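Local coordinates for putative membrane protein COG4129 (Clostridium difficile, PDB 3KMI) that is of unknown function but, as a putative aromatic acid exporter of the cell membrane, may carry aromatic acids out of the cell, this helical piece being its C-terminal domain, at residues Q84-L98 with I156-N170. Sequence-based numbering, arbitrary orientation.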
ATOM      1  N   GLN A  84      -5.551  -1.977   6.738  1.00  8.34           N
ATOM      2  CA  GLN A  84      -6.283  -0.687   6.629  1.00  8.59           C
ATOM      3  C   GLN A  84      -5.531   0.392   7.387  1.00  8.52           C
ATOM      4  O   GLN A  84      -5.444   1.499   6.904  1.00  9.12           O
ATOM      5  CB  GLN A  84      -7.712  -0.760   7.193  1.00  8.56           C
ATOM      6  CG  GLN A  84      -8.627  -1.789   6.465  1.00  8.32           C
ATOM      7  CD  GLN A  84      -8.913  -1.358   5.017  1.00 10.81           C
ATOM      8  OE1 GLN A  84      -7.992  -1.216   4.202  1.00 10.94           O
ATOM      9  NE2 GLN A  84     -10.184  -1.151   4.696  1.00 11.02           N
ATOM     10  N   ARG A  85      -5.060   0.069   8.601  1.00  8.26           N
ATOM     11  CA  ARG A  85      -4.292   1.021   9.424  1.00  9.05           C
ATOM     12  C   ARG A  85      -3.035   1.496   8.648  1.00  9.36           C
ATOM     13  O   ARG A  85      -2.732   2.698   8.628  1.00  8.89           O
ATOM     14  CB  ARG A  85      -3.913   0.382  10.790  1.00  7.72           C
ATOM     15  CG  ARG A  85      -3.186   1.347  11.775  1.00  8.43           C
ATOM     16  CD  ARG A  85      -1.636   1.393  11.556  1.00 11.76           C
ATOM     17  NE  ARG A  85      -1.117   0.041  11.303  1.00  8.98           N
ATOM     18  CZ  ARG A  85      -1.024  -0.923  12.207  1.00  8.48           C
ATOM     19  NH1 ARG A  85      -1.352  -0.717  13.491  1.00  5.73           N
ATOM     20  NH2 ARG A  85      -0.561  -2.106  11.826  1.00 10.01           N
ATOM     21  N   ASP A  86      -2.281   0.558   8.076  1.00  9.07           N
ATOM     22  CA  ASP A  86      -1.136   0.920   7.242  1.00 10.10           C
ATOM     23  C   ASP A  86      -1.513   1.872   6.073  1.00 10.81           C
ATOM     24  O   ASP A  86      -0.771   2.809   5.768  1.00  9.30           O
ATOM     25  CB  ASP A  86      -0.430  -0.341   6.686  1.00 10.18           C
ATOM     26  CG  ASP A  86       0.309  -1.139   7.773  1.00 11.51           C
ATOM     27  OD1 ASP A  86       0.379  -0.678   8.932  1.00  7.37           O
ATOM     28  OD2 ASP A  86       0.775  -2.262   7.491  1.00 11.18           O
ATOM     29  N   ILE A  87      -2.631   1.595   5.416  1.00 10.49           N
ATOM     30  CA  ILE A  87      -3.074   2.403   4.250  1.00 10.68           C
ATOM     31  C   ILE A  87      -3.470   3.802   4.737  1.00  9.69           C
ATOM     32  O   ILE A  87      -3.194   4.798   4.060  1.00 10.04           O
ATOM     33  CB  ILE A  87      -4.249   1.730   3.520  1.00 11.09           C
ATOM     34  CG1 ILE A  87      -3.784   0.501   2.730  1.00  9.26           C
ATOM     35  CG2 ILE A  87      -5.000   2.711   2.545  1.00  9.64           C
ATOM     36  CD1 ILE A  87      -4.965  -0.410   2.319  1.00 13.82           C
ATOM     37  N   LEU A  88      -4.100   3.872   5.901  1.00  8.54           N
ATOM     38  CA  LEU A  88      -4.367   5.170   6.549  1.00  9.94           C
ATOM     39  C   LEU A  88      -3.097   5.975   6.760  1.00  9.98           C
ATOM     40  O   LEU A  88      -3.040   7.176   6.426  1.00  8.81           O
ATOM     41  CB  LEU A  88      -5.113   5.004   7.893  1.00  8.79           C
ATOM     42  CG  LEU A  88      -6.565   4.475   7.834  1.00 12.41           C
ATOM     43  CD1 LEU A  88      -7.066   4.076   9.254  1.00 10.33           C
ATOM     44  CD2 LEU A  88      -7.499   5.524   7.186  1.00 11.31           C
ATOM     45  N   GLU A  89      -2.080   5.319   7.319  1.00  9.15           N
ATOM     46  CA  GLU A  89      -0.777   5.994   7.463  1.00  9.56           C
ATOM     47  C   GLU A  89      -0.182   6.437   6.117  1.00  8.46           C
ATOM     48  O   GLU A  89       0.370   7.523   6.036  1.00  6.77           O
ATOM     49  CB  GLU A  89       0.204   5.081   8.197  1.00 10.14           C
ATOM     50  CG  GLU A  89      -0.195   4.906   9.632  1.00 10.49           C
ATOM     51  CD  GLU A  89       0.838   4.100  10.412  1.00 12.15           C
ATOM     52  OE1 GLU A  89       1.137   2.954  10.044  1.00 15.38           O
ATOM     53  OE2 GLU A  89       1.363   4.633  11.365  1.00 16.66           O
ATOM     54  N   ASN A  90      -0.293   5.596   5.086  1.00  7.63           N
ATOM     55  CA  ASN A  90       0.146   5.979   3.741  1.00  8.83           C
ATOM     56  C   ASN A  90      -0.615   7.210   3.204  1.00  8.99           C
ATOM     57  O   ASN A  90      -0.003   8.120   2.651  1.00  8.86           O
ATOM     58  CB  ASN A  90       0.012   4.820   2.757  1.00  9.24           C
ATOM     59  CG  ASN A  90       0.859   3.615   3.129  1.00 11.91           C
ATOM     60  OD1 ASN A  90       1.778   3.698   3.967  1.00 13.86           O
ATOM     61  ND2 ASN A  90       0.566   2.487   2.489  1.00 12.28           N
ATOM     62  N   LEU A  91      -1.938   7.209   3.347  0.50  8.45           N
ATOM     63  CA  LEU A  91      -2.737   8.358   2.928  0.50  8.57           C
ATOM     64  C   LEU A  91      -2.291   9.605   3.674  0.50  9.60           C
ATOM     65  O   LEU A  91      -1.986  10.614   3.044  0.50  9.85           O
ATOM     66  CB  LEU A  91      -4.217   8.089   3.155  0.50  7.54           C
ATOM     67  CG  LEU A  91      -4.763   7.042   2.179  0.50  2.63           C
ATOM     68  CD1 LEU A  91      -6.047   6.451   2.731  0.50  4.97           C
ATOM     69  CD2 LEU A  91      -4.985   7.646   0.803  0.50  2.78           C
ATOM     70  N   TYR A  92      -2.225   9.520   5.005  1.00 10.59           N
ATOM     71  CA  TYR A  92      -1.799  10.671   5.820  1.00 11.32           C
ATOM     72  C   TYR A  92      -0.483  11.269   5.328  1.00 11.19           C
ATOM     73  O   TYR A  92      -0.381  12.506   5.190  1.00 12.07           O
ATOM     74  CB  TYR A  92      -1.674  10.300   7.309  1.00 10.71           C
ATOM     75  CG  TYR A  92      -1.146  11.464   8.163  1.00 11.78           C
ATOM     76  CD1 TYR A  92      -1.999  12.500   8.559  1.00 12.54           C
ATOM     77  CD2 TYR A  92       0.182  11.511   8.577  1.00 10.55           C
ATOM     78  CE1 TYR A  92      -1.531  13.576   9.371  1.00 11.72           C
ATOM     79  CE2 TYR A  92       0.659  12.582   9.380  1.00 14.41           C
ATOM     80  CZ  TYR A  92      -0.211  13.602   9.756  1.00 13.16           C
ATOM     81  OH  TYR A  92       0.219  14.645  10.524  1.00 15.41           O
ATOM     82  N   SER A  93       0.531  10.428   5.111  0.50 11.21           N
ATOM     83  CA  SER A  93       1.814  10.899   4.588  0.50 10.50           C
ATOM     84  C   SER A  93       1.585  11.686   3.295  0.50 10.54           C
ATOM     85  O   SER A  93       2.094  12.807   3.145  0.50 10.31           O
ATOM     86  CB  SER A  93       2.779   9.723   4.376  0.50 11.07           C
ATOM     87  OG  SER A  93       4.018  10.146   3.854  0.50  8.80           O
ATOM     88  N   TYR A  94       0.785  11.129   2.381  1.00  9.62           N
ATOM     89  CA  TYR A  94       0.562  11.784   1.094  1.00 10.08           C
ATOM     90  C   TYR A  94      -0.178  13.118   1.257  1.00  9.24           C
ATOM     91  O   TYR A  94       0.265  14.135   0.747  1.00  9.33           O
ATOM     92  CB  TYR A  94      -0.252  10.894   0.145  1.00 11.11           C
ATOM     93  CG  TYR A  94       0.491   9.663  -0.359  1.00 10.21           C
ATOM     94  CD1 TYR A  94       1.863   9.678  -0.567  1.00 12.22           C
ATOM     95  CD2 TYR A  94      -0.216   8.502  -0.656  1.00 14.91           C
ATOM     96  CE1 TYR A  94       2.527   8.533  -1.058  1.00 15.13           C
ATOM     97  CE2 TYR A  94       0.412   7.360  -1.120  1.00 15.68           C
ATOM     98  CZ  TYR A  94       1.775   7.381  -1.339  1.00 16.84           C
ATOM     99  OH  TYR A  94       2.360   6.236  -1.828  1.00 17.03           O
ATOM    100  N   VAL A  95      -1.291  13.123   1.986  0.50  8.51           N
ATOM    101  CA  VAL A  95      -2.099  14.350   2.093  0.50  8.11           C
ATOM    102  C   VAL A  95      -1.348  15.428   2.855  0.50  7.84           C
ATOM    103  O   VAL A  95      -1.513  16.609   2.564  0.50  8.05           O
ATOM    104  CB  VAL A  95      -3.490  14.097   2.724  0.50  7.72           C
ATOM    105  CG1 VAL A  95      -4.316  13.164   1.818  0.50  8.23           C
ATOM    106  CG2 VAL A  95      -3.331  13.502   4.102  0.50  6.08           C
ATOM    107  N   SER A  96      -0.499  15.020   3.793  0.50  8.35           N
ATOM    108  CA  SER A  96       0.317  15.980   4.540  0.50  8.92           C
ATOM    109  C   SER A  96       1.382  16.647   3.651  0.50  9.28           C
ATOM    110  O   SER A  96       2.021  17.614   4.058  0.50  8.48           O
ATOM    111  CB  SER A  96       0.943  15.354   5.792  0.50  9.44           C
ATOM    112  OG  SER A  96       1.940  14.408   5.466  0.50 10.32           O
ATOM    113  N   GLN A  97       1.547  16.144   2.432  1.00  9.21           N
ATOM    114  CA  GLN A  97       2.435  16.783   1.448  1.00 10.96           C
ATOM    115  C   GLN A  97       1.736  17.790   0.520  1.00 11.81           C
ATOM    116  O   GLN A  97       2.409  18.550  -0.154  1.00 12.42           O
ATOM    117  CB  GLN A  97       3.172  15.728   0.623  1.00 11.06           C
ATOM    118  CG  GLN A  97       4.208  14.951   1.419  1.00 14.13           C
ATOM    119  CD  GLN A  97       4.760  13.768   0.624  1.00 17.75           C
ATOM    120  OE1 GLN A  97       4.558  12.629   0.994  1.00 19.63           O
ATOM    121  NE2 GLN A  97       5.436  14.050  -0.477  1.00 19.09           N
ATOM    122  N   LEU A  98       0.404  17.797   0.468  1.00 12.52           N
ATOM    123  CA  LEU A  98      -0.314  18.738  -0.435  1.00 12.90           C
ATOM    124  C   LEU A  98       0.023  20.196  -0.141  1.00 13.99           C
ATOM    125  O   LEU A  98       0.071  20.591   1.020  1.00 14.66           O
ATOM    126  CB  LEU A  98      -1.835  18.525  -0.365  1.00 12.56           C
ATOM    127  CG  LEU A  98      -2.345  17.202  -0.961  1.00 11.80           C
ATOM    128  CD1 LEU A  98      -3.742  16.896  -0.497  1.00 11.57           C
ATOM    129  CD2 LEU A  98      -2.310  17.170  -2.482  1.00 12.19           C
ATOM    130  N   ILE A 156       0.511  13.499  -5.988  1.00  9.16           N
ATOM    131  CA  ILE A 156       0.084  13.111  -4.632  1.00 10.20           C
ATOM    132  C   ILE A 156      -1.369  12.633  -4.628  1.00  9.93           C
ATOM    133  O   ILE A 156      -1.713  11.640  -3.980  1.00 10.99           O
ATOM    134  CB  ILE A 156       0.196  14.279  -3.622  1.00  9.96           C
ATOM    135  CG1 ILE A 156       1.652  14.562  -3.305  1.00 13.17           C
ATOM    136  CG2 ILE A 156      -0.516  13.954  -2.340  1.00 11.18           C
ATOM    137  CD1 ILE A 156       1.820  15.890  -2.557  1.00 16.83           C
ATOM    138  N   LEU A 157      -2.222  13.347  -5.353  1.00  9.89           N
ATOM    139  CA  LEU A 157      -3.634  13.021  -5.385  1.00  9.64           C
ATOM    140  C   LEU A 157      -3.808  11.675  -6.070  1.00  9.77           C
ATOM    141  O   LEU A 157      -4.643  10.896  -5.680  1.00 10.13           O
ATOM    142  CB  LEU A 157      -4.441  14.122  -6.130  1.00  8.87           C
ATOM    143  CG  LEU A 157      -4.469  15.529  -5.517  1.00  9.71           C
ATOM    144  CD1 LEU A 157      -5.207  16.602  -6.403  1.00  9.01           C
ATOM    145  CD2 LEU A 157      -5.120  15.496  -4.137  1.00  6.50           C
ATOM    146  N   PHE A 158      -3.011  11.393  -7.085  0.50  9.77           N
ATOM    147  CA  PHE A 158      -3.152  10.109  -7.771  0.50 10.30           C
ATOM    148  C   PHE A 158      -2.668   8.931  -6.905  0.50  9.97           C
ATOM    149  O   PHE A 158      -3.228   7.828  -6.974  0.50 10.37           O
ATOM    150  CB  PHE A 158      -2.427  10.114  -9.119  0.50 10.43           C
ATOM    151  CG  PHE A 158      -2.894   9.036 -10.046  0.50 10.60           C
ATOM    152  CD1 PHE A 158      -4.046   9.209 -10.805  0.50 10.27           C
ATOM    153  CD2 PHE A 158      -2.202   7.846 -10.149  0.50 11.30           C
ATOM    154  CE1 PHE A 158      -4.496   8.217 -11.647  0.50 10.94           C
ATOM    155  CE2 PHE A 158      -2.639   6.843 -10.996  0.50 12.19           C
ATOM    156  CZ  PHE A 158      -3.788   7.033 -11.752  0.50 12.91           C
ATOM    157  N   LEU A 159      -1.637   9.172  -6.098  1.00  9.22           N
ATOM    158  CA  LEU A 159      -1.145   8.144  -5.156  1.00  9.67           C
ATOM    159  C   LEU A 159      -2.184   7.827  -4.082  1.00  9.24           C
ATOM    160  O   LEU A 159      -2.260   6.669  -3.598  1.00  8.62           O
ATOM    161  CB  LEU A 159       0.188   8.554  -4.504  1.00  8.38           C
ATOM    162  CG  LEU A 159       1.442   8.651  -5.384  1.00  8.19           C
ATOM    163  CD1 LEU A 159       2.401   9.686  -4.835  1.00  6.18           C
ATOM    164  CD2 LEU A 159       2.087   7.312  -5.544  1.00  7.02           C
ATOM    165  N   CYS A 160      -2.947   8.853  -3.698  1.00  9.93           N
ATOM    166  CA  CYS A 160      -4.119   8.650  -2.805  1.00  9.92           C
ATOM    167  C   CYS A 160      -5.143   7.660  -3.381  1.00 11.41           C
ATOM    168  O   CYS A 160      -5.618   6.780  -2.666  1.00 11.66           O
ATOM    169  CB  CYS A 160      -4.774   9.970  -2.483  1.00  9.81           C
ATOM    170  SG  CYS A 160      -3.761  10.943  -1.358  1.00 11.21           S
ATOM    171  N   LEU A 161      -5.450   7.793  -4.677  1.00 11.14           N
ATOM    172  CA  LEU A 161      -6.393   6.886  -5.340  1.00 11.93           C
ATOM    173  C   LEU A 161      -5.891   5.444  -5.326  1.00 11.38           C
ATOM    174  O   LEU A 161      -6.686   4.495  -5.143  1.00 11.74           O
ATOM    175  CB  LEU A 161      -6.686   7.334  -6.788  1.00 11.52           C
ATOM    176  CG  LEU A 161      -7.263   8.744  -6.927  1.00 12.01           C
ATOM    177  CD1 LEU A 161      -7.655   9.012  -8.365  1.00 15.18           C
ATOM    178  CD2 LEU A 161      -8.450   8.902  -6.008  1.00 13.71           C
ATOM    179  N   THR A 162      -4.575   5.276  -5.482  1.00 11.08           N
ATOM    180  CA  THR A 162      -3.979   3.947  -5.389  1.00 10.46           C
ATOM    181  C   THR A 162      -4.250   3.321  -4.037  1.00  9.31           C
ATOM    182  O   THR A 162      -4.677   2.169  -3.956  1.00 10.00           O
ATOM    183  CB  THR A 162      -2.461   3.966  -5.698  1.00 10.77           C
ATOM    184  OG1 THR A 162      -2.279   4.394  -7.058  1.00 10.86           O
ATOM    185  CG2 THR A 162      -1.904   2.609  -5.560  1.00 11.17           C
ATOM    186  N   GLU A 163      -4.003   4.070  -2.980  1.00  8.56           N
ATOM    187  CA  GLU A 163      -4.215   3.577  -1.612  1.00  9.61           C
ATOM    188  C   GLU A 163      -5.707   3.298  -1.365  1.00  8.61           C
ATOM    189  O   GLU A 163      -6.082   2.251  -0.812  1.00  8.85           O
ATOM    190  CB  GLU A 163      -3.677   4.579  -0.577  1.00  8.61           C
ATOM    191  CG  GLU A 163      -2.158   4.747  -0.638  1.00 10.23           C
ATOM    192  CD  GLU A 163      -1.386   3.440  -0.386  1.00 10.26           C
ATOM    193  OE1 GLU A 163      -1.773   2.608   0.475  1.00  8.41           O
ATOM    194  OE2 GLU A 163      -0.365   3.243  -1.067  1.00 14.79           O
ATOM    195  N   LEU A 164      -6.557   4.194  -1.852  1.00  8.85           N
ATOM    196  CA  LEU A 164      -7.986   4.033  -1.679  1.00  9.60           C
ATOM    197  C   LEU A 164      -8.552   2.797  -2.364  1.00  9.82           C
ATOM    198  O   LEU A 164      -9.528   2.231  -1.888  1.00 11.07           O
ATOM    199  CB  LEU A 164      -8.747   5.293  -2.131  1.00  9.94           C
ATOM    200  CG  LEU A 164      -8.643   6.498  -1.195  1.00 10.05           C
ATOM    201  CD1 LEU A 164      -9.393   7.667  -1.913  1.00 11.07           C
ATOM    202  CD2 LEU A 164      -9.326   6.218   0.182  1.00  7.57           C
ATOM    203  N   LYS A 165      -7.977   2.372  -3.478  1.00  9.91           N
ATOM    204  CA  LYS A 165      -8.471   1.168  -4.143  1.00  9.81           C
ATOM    205  C   LYS A 165      -8.260  -0.031  -3.228  1.00  9.53           C
ATOM    206  O   LYS A 165      -9.160  -0.837  -3.034  1.00  9.61           O
ATOM    207  CB  LYS A 165      -7.773   0.936  -5.490  1.00  9.10           C
ATOM    208  CG  LYS A 165      -8.416  -0.149  -6.336  1.00 10.08           C
ATOM    209  CD  LYS A 165      -7.691  -0.270  -7.685  1.00 11.13           C
ATOM    210  CE  LYS A 165      -8.324  -1.300  -8.590  1.00 12.09           C
ATOM    211  NZ  LYS A 165      -7.652  -1.238  -9.899  1.00 12.29           N
ATOM    212  N   GLN A 166      -7.059  -0.147  -2.672  1.00 10.24           N
ATOM    213  CA  GLN A 166      -6.790  -1.256  -1.751  1.00  9.69           C
ATOM    214  C   GLN A 166      -7.624  -1.149  -0.481  1.00  9.11           C
ATOM    215  O   GLN A 166      -8.098  -2.152  -0.006  1.00  9.00           O
ATOM    216  CB  GLN A 166      -5.318  -1.403  -1.405  1.00 10.25           C
ATOM    217  CG  GLN A 166      -5.084  -2.794  -0.746  1.00 13.70           C
ATOM    218  CD  GLN A 166      -5.547  -3.993  -1.639  1.00 18.51           C
ATOM    219  OE1 GLN A 166      -5.197  -4.090  -2.829  1.00 19.95           O
ATOM    220  NE2 GLN A 166      -6.311  -4.912  -1.045  1.00 20.03           N
ATOM    221  N   PHE A 167      -7.824   0.066   0.048  1.00  9.59           N
ATOM    222  CA  PHE A 167      -8.754   0.266   1.169  1.00  9.02           C
ATOM    223  C   PHE A 167     -10.161  -0.297   0.901  1.00  9.85           C
ATOM    224  O   PHE A 167     -10.758  -0.982   1.754  1.00  9.58           O
ATOM    225  CB  PHE A 167      -8.860   1.763   1.521  1.00  9.79           C
ATOM    226  CG  PHE A 167      -9.650   2.025   2.769  1.00  9.90           C
ATOM    227  CD1 PHE A 167      -9.000   2.121   3.997  1.00  9.63           C
ATOM    228  CD2 PHE A 167     -11.055   2.131   2.721  1.00  9.12           C
ATOM    229  CE1 PHE A 167      -9.691   2.348   5.140  1.00  8.18           C
ATOM    230  CE2 PHE A 167     -11.775   2.338   3.861  1.00  8.64           C
ATOM    231  CZ  PHE A 167     -11.091   2.459   5.093  1.00  9.01           C
ATOM    232  N   LEU A 168     -10.687  -0.048  -0.292  1.00  8.78           N
ATOM    233  CA  LEU A 168     -12.036  -0.502  -0.622  1.00  9.54           C
ATOM    234  C   LEU A 168     -12.073  -2.006  -0.837  1.00  9.79           C
ATOM    235  O   LEU A 168     -13.051  -2.645  -0.477  1.00  9.98           O
ATOM    236  CB  LEU A 168     -12.606   0.225  -1.858  1.00  8.52           C
ATOM    237  CG  LEU A 168     -12.944   1.716  -1.664  1.00  8.33           C
ATOM    238  CD1 LEU A 168     -13.106   2.447  -3.024  1.00  4.94           C
ATOM    239  CD2 LEU A 168     -14.212   1.932  -0.773  1.00  6.58           C
ATOM    240  N   VAL A 169     -10.992  -2.566  -1.382  1.00 10.45           N
ATOM    241  CA  VAL A 169     -10.907  -4.015  -1.579  1.00 11.06           C
ATOM    242  C   VAL A 169     -10.915  -4.685  -0.216  1.00 10.90           C
ATOM    243  O   VAL A 169     -11.582  -5.727  -0.030  1.00 10.37           O
ATOM    244  CB  VAL A 169      -9.658  -4.415  -2.395  1.00 11.56           C
ATOM    245  CG1 VAL A 169      -9.402  -5.944  -2.343  1.00 12.16           C
ATOM    246  CG2 VAL A 169      -9.793  -3.907  -3.832  1.00  9.72           C
ATOM    247  N   ASN A 170     -10.167  -4.085   0.708  1.00 10.10           N
ATOM    248  CA  ASN A 170     -10.053  -4.562   2.089  1.00 11.31           C
ATOM    249  C   ASN A 170     -11.382  -4.467   2.836  1.00 11.00           C
ATOM    250  O   ASN A 170     -11.764  -5.384   3.569  1.00 11.81           O
ATOM    251  CB  ASN A 170      -8.968  -3.785   2.882  1.00 10.57           C
ATOM    252  CG  ASN A 170      -7.549  -4.227   2.537  1.00 12.11           C
ATOM    253  OD1 ASN A 170      -7.348  -5.279   1.959  1.00  8.85           O
ATOM    254  ND2 ASN A 170      -6.557  -3.407   2.887  1.00  8.55           N
TER
HETATM  255  O   HOH W   1       0.594   4.576  -3.104  1.00 11.22           O
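The amide of Gln84 uses both its ends on the turn from Phe167 to Asn170. Its NE2 donates to the backbone O of Phe167 (3.0 Å), in the carbonyl plane and on a lone pair. Its OE1 accepts from Asn170 ND2 (2.9 Å), which comes in from above the plane of the Gln84 carbonyl. A bend at chi2 lays the amide over one face of the Phe167 ring, the two planes 23° apart, with NE2 above the ring centre. Asn170 is also held from its own helix, where Gln166 NE2 donates to Asn170 OD1. Midway along, Asn90 ND2 gives Glu163 OE1 an almost straight bond (3.1 Å, 175°) from above the carboxylate plane. The other oxygen, Glu163 OE2, accepts a hydrogen bond from a water 2.6 Å away, and that water accepts one from Tyr94 OH. Both carboxylate oxygens of this buried side chain thus have donors. Leu159 CB lies over one face of the Tyr94 ring, 3.8 Å from its centroid. Apolar packing closes the far end, where Leu98 CD2 meets Ile156 CG2 and Leu157 CD2. Ile87, Tyr94 and Glu163 interlock as knobs into holes between antiparallel helices (171°, axes 9.4 Å apart). Helix 7-33 packs on Leu88, Val95 and Phe167, and helix 103-117 on Cys160 and Leu164. Asn90 of the second subunit packs on Glu163, and Tyr94 OH of that subunit is hydrogen-bonded to Thr162 OG1.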